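Local coordinates for molybdopterin molybdotransferase (Pyrococcus horikoshii, PDB 1UZ5), which probably catalyses the magnesium-dependent insertion of molybdate into adenylyl-molybdopterin, releasing AMP, in the last steps of molybdenum cofactor biosynthesis, at residues A[59-64]-A[111-116]. Residues are numbered along the deposited sequence; the frame is centred on the assembly and turned at random.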
loop_
_atom_site.group_PDB
_atom_site.type_symbol
_atom_site.label_atom_id
_atom_site.label_comp_id
_atom_site.label_asym_id
_atom_site.label_seq_id
_atom_site.Cartn_x
_atom_site.Cartn_y
_atom_site.Cartn_z
ATOM N N TYR A 59 -24.813 35.506 -13.266
ATOM C CA TYR A 59 -25.933 35.203 -14.132
ATOM C C TYR A 59 -25.606 34.257 -15.263
ATOM O O TYR A 59 -24.687 34.499 -16.052
ATOM C CB TYR A 59 -26.521 36.501 -14.688
ATOM C CG TYR A 59 -27.059 37.396 -13.603
ATOM C CD1 TYR A 59 -26.217 38.243 -12.878
ATOM C CD2 TYR A 59 -28.403 37.341 -13.249
ATOM C CE1 TYR A 59 -26.709 39.012 -11.822
ATOM C CE2 TYR A 59 -28.899 38.097 -12.203
ATOM C CZ TYR A 59 -28.054 38.928 -11.492
ATOM O OH TYR A 59 -28.575 39.665 -10.452
ATOM N N ALA A 60 -26.372 33.172 -15.327
ATOM C CA ALA A 60 -26.221 32.166 -16.361
ATOM C C ALA A 60 -26.867 32.757 -17.599
ATOM O O ALA A 60 -27.986 33.266 -17.533
ATOM C CB ALA A 60 -26.945 30.881 -15.963
ATOM N N VAL A 61 -26.169 32.677 -18.723
ATOM C CA VAL A 61 -26.682 33.223 -19.973
ATOM C C VAL A 61 -26.323 32.335 -21.149
ATOM O O VAL A 61 -25.539 31.399 -21.021
ATOM C CB VAL A 61 -26.063 34.611 -20.284
ATOM C CG1 VAL A 61 -26.259 35.557 -19.114
ATOM C CG2 VAL A 61 -24.568 34.452 -20.604
ATOM N N ARG A 62 -26.927 32.631 -22.292
ATOM C CA ARG A 62 -26.606 31.939 -23.531
ATOM C C ARG A 62 -25.564 32.926 -24.068
ATOM O O ARG A 62 -25.902 34.060 -24.395
ATOM C CB ARG A 62 -27.834 31.889 -24.437
ATOM C CG ARG A 62 -28.967 31.080 -23.847
ATOM C CD ARG A 62 -30.299 31.339 -24.532
ATOM N NE ARG A 62 -30.210 31.261 -25.983
ATOM C CZ ARG A 62 -31.130 30.694 -26.757
ATOM N NH1 ARG A 62 -32.214 30.145 -26.217
ATOM N NH2 ARG A 62 -30.969 30.674 -28.072
ATOM N N ALA A 63 -24.302 32.517 -24.116
ATOM C CA ALA A 63 -23.226 33.411 -24.561
ATOM C C ALA A 63 -23.534 34.206 -25.837
ATOM O O ALA A 63 -23.239 35.400 -25.919
ATOM C CB ALA A 63 -21.938 32.621 -24.735
ATOM N N GLU A 64 -24.129 33.539 -26.818
ATOM C CA GLU A 64 -24.482 34.159 -28.091
ATOM C C GLU A 64 -25.346 35.415 -27.950
ATOM O O GLU A 64 -25.251 36.326 -28.771
ATOM C CB GLU A 64 -25.214 33.143 -28.966
ATOM C CG GLU A 64 -26.520 32.652 -28.350
ATOM C CD GLU A 64 -27.007 31.353 -28.958
ATOM O OE1 GLU A 64 -27.278 31.326 -30.177
ATOM O OE2 GLU A 64 -27.115 30.357 -28.211
ATOM N N ALA A 111 -28.086 27.422 -21.115
ATOM C CA ALA A 111 -27.050 28.334 -20.634
ATOM C C ALA A 111 -25.682 27.712 -20.887
ATOM O O ALA A 111 -25.524 26.498 -20.774
ATOM C CB ALA A 111 -27.226 28.613 -19.143
ATOM N N ASP A 112 -24.692 28.533 -21.232
ATOM C CA ASP A 112 -23.351 28.008 -21.468
ATOM C C ASP A 112 -22.267 28.903 -20.888
ATOM O O ASP A 112 -21.080 28.685 -21.115
ATOM C CB ASP A 112 -23.105 27.779 -22.963
ATOM C CG ASP A 112 -23.239 29.050 -23.789
ATOM O OD1 ASP A 112 -23.364 30.142 -23.201
ATOM O OD2 ASP A 112 -23.210 28.948 -25.032
ATOM N N ALA A 113 -22.683 29.914 -20.135
ATOM C CA ALA A 113 -21.744 30.816 -19.491
ATOM C C ALA A 113 -22.391 31.474 -18.287
ATOM O O ALA A 113 -23.615 31.571 -18.204
ATOM C CB ALA A 113 -21.270 31.889 -20.474
ATOM N N VAL A 114 -21.556 31.910 -17.350
ATOM C CA VAL A 114 -22.031 32.610 -16.170
ATOM C C VAL A 114 -21.214 33.889 -16.051
ATOM O O VAL A 114 -19.985 33.851 -16.016
ATOM C CB VAL A 114 -21.844 31.791 -14.868
ATOM C CG1 VAL A 114 -22.349 32.612 -13.679
ATOM C CG2 VAL A 114 -22.614 30.474 -14.955
ATOM N N ILE A 115 -21.898 35.023 -15.999
ATOM C CA ILE A 115 -21.213 36.307 -15.877
ATOM C C ILE A 115 -21.232 36.718 -14.410
ATOM O O ILE A 115 -22.299 36.816 -13.809
ATOM C CB ILE A 115 -21.919 37.388 -16.720
ATOM C CG1 ILE A 115 -21.970 36.940 -18.187
ATOM C CG2 ILE A 115 -21.189 38.719 -16.577
ATOM C CD1 ILE A 115 -22.686 37.916 -19.127
ATOM N N GLN A 116 -20.051 36.932 -13.837
ATOM C CA GLN A 116 -19.925 37.320 -12.435
ATOM C C GLN A 116 -20.926 38.395 -12.063
ATOM O O GLN A 116 -21.238 39.274 -12.862
ATOM C CB GLN A 116 -18.525 37.846 -12.131
ATOM C CG GLN A 116 -17.406 36.862 -12.353
ATOM C CD GLN A 116 -16.054 37.479 -12.057
ATOM O OE1 GLN A 116 -15.760 37.834 -10.917
ATOM N NE2 GLN A 116 -15.226 37.622 -13.088
HETATM O O HOH W 1 -23.718 30.632 -27.017
#
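Asp-112 and Ala-63 illustrate how one carboxylate can fasten the 3-10 segment that follows a strand. From CB of Asp-112, a chi1 of 60° sets CG between the backbone N and the carbonyl carbon, which brings the carboxylate round to residues 63-64. CG lies 3.9 Å from CB of Ala-63. OD1 accepts a nearly straight bond from Ala-63 N (2.7 Å, 166°) on its syn lone pair, with the Ala-63 methyl pressed close beside it. OD2 accepts a hydrogen bond from a water (2.7 Å) that in turn accepts from Glu-64 N, so two successive amides at the start of a 3-10 segment are held, one directly and one through solvent. An alanine in place of Asp-112 would probably leave the amide of Ala-63 without its acceptor and the water without one of its two protein partners, and loosen the start of the 3-10 segment.

The backbone here forms a classic beta bulge: Asp-112 and Ala-113 both face Val-61, whose O accepts from Asp-112 N at 3.0 Å and more weakly from Ala-113 N. Beyond it, strands 58-61 and 113-116 run antiparallel at the margin of a mixed sheet in the MoeA N-terminal region, with Val-61 N bonded to Ala-113 O and Tyr-59 paired both ways with Ile-115. On one face, CG2 of Val-61 meets CB of Ala-113 and CD1 of Ile-115, each at 4.2 Å; on the other, the methyl of Ala-60, beside Val-114, also meets that of Ala-111 in the preceding loop.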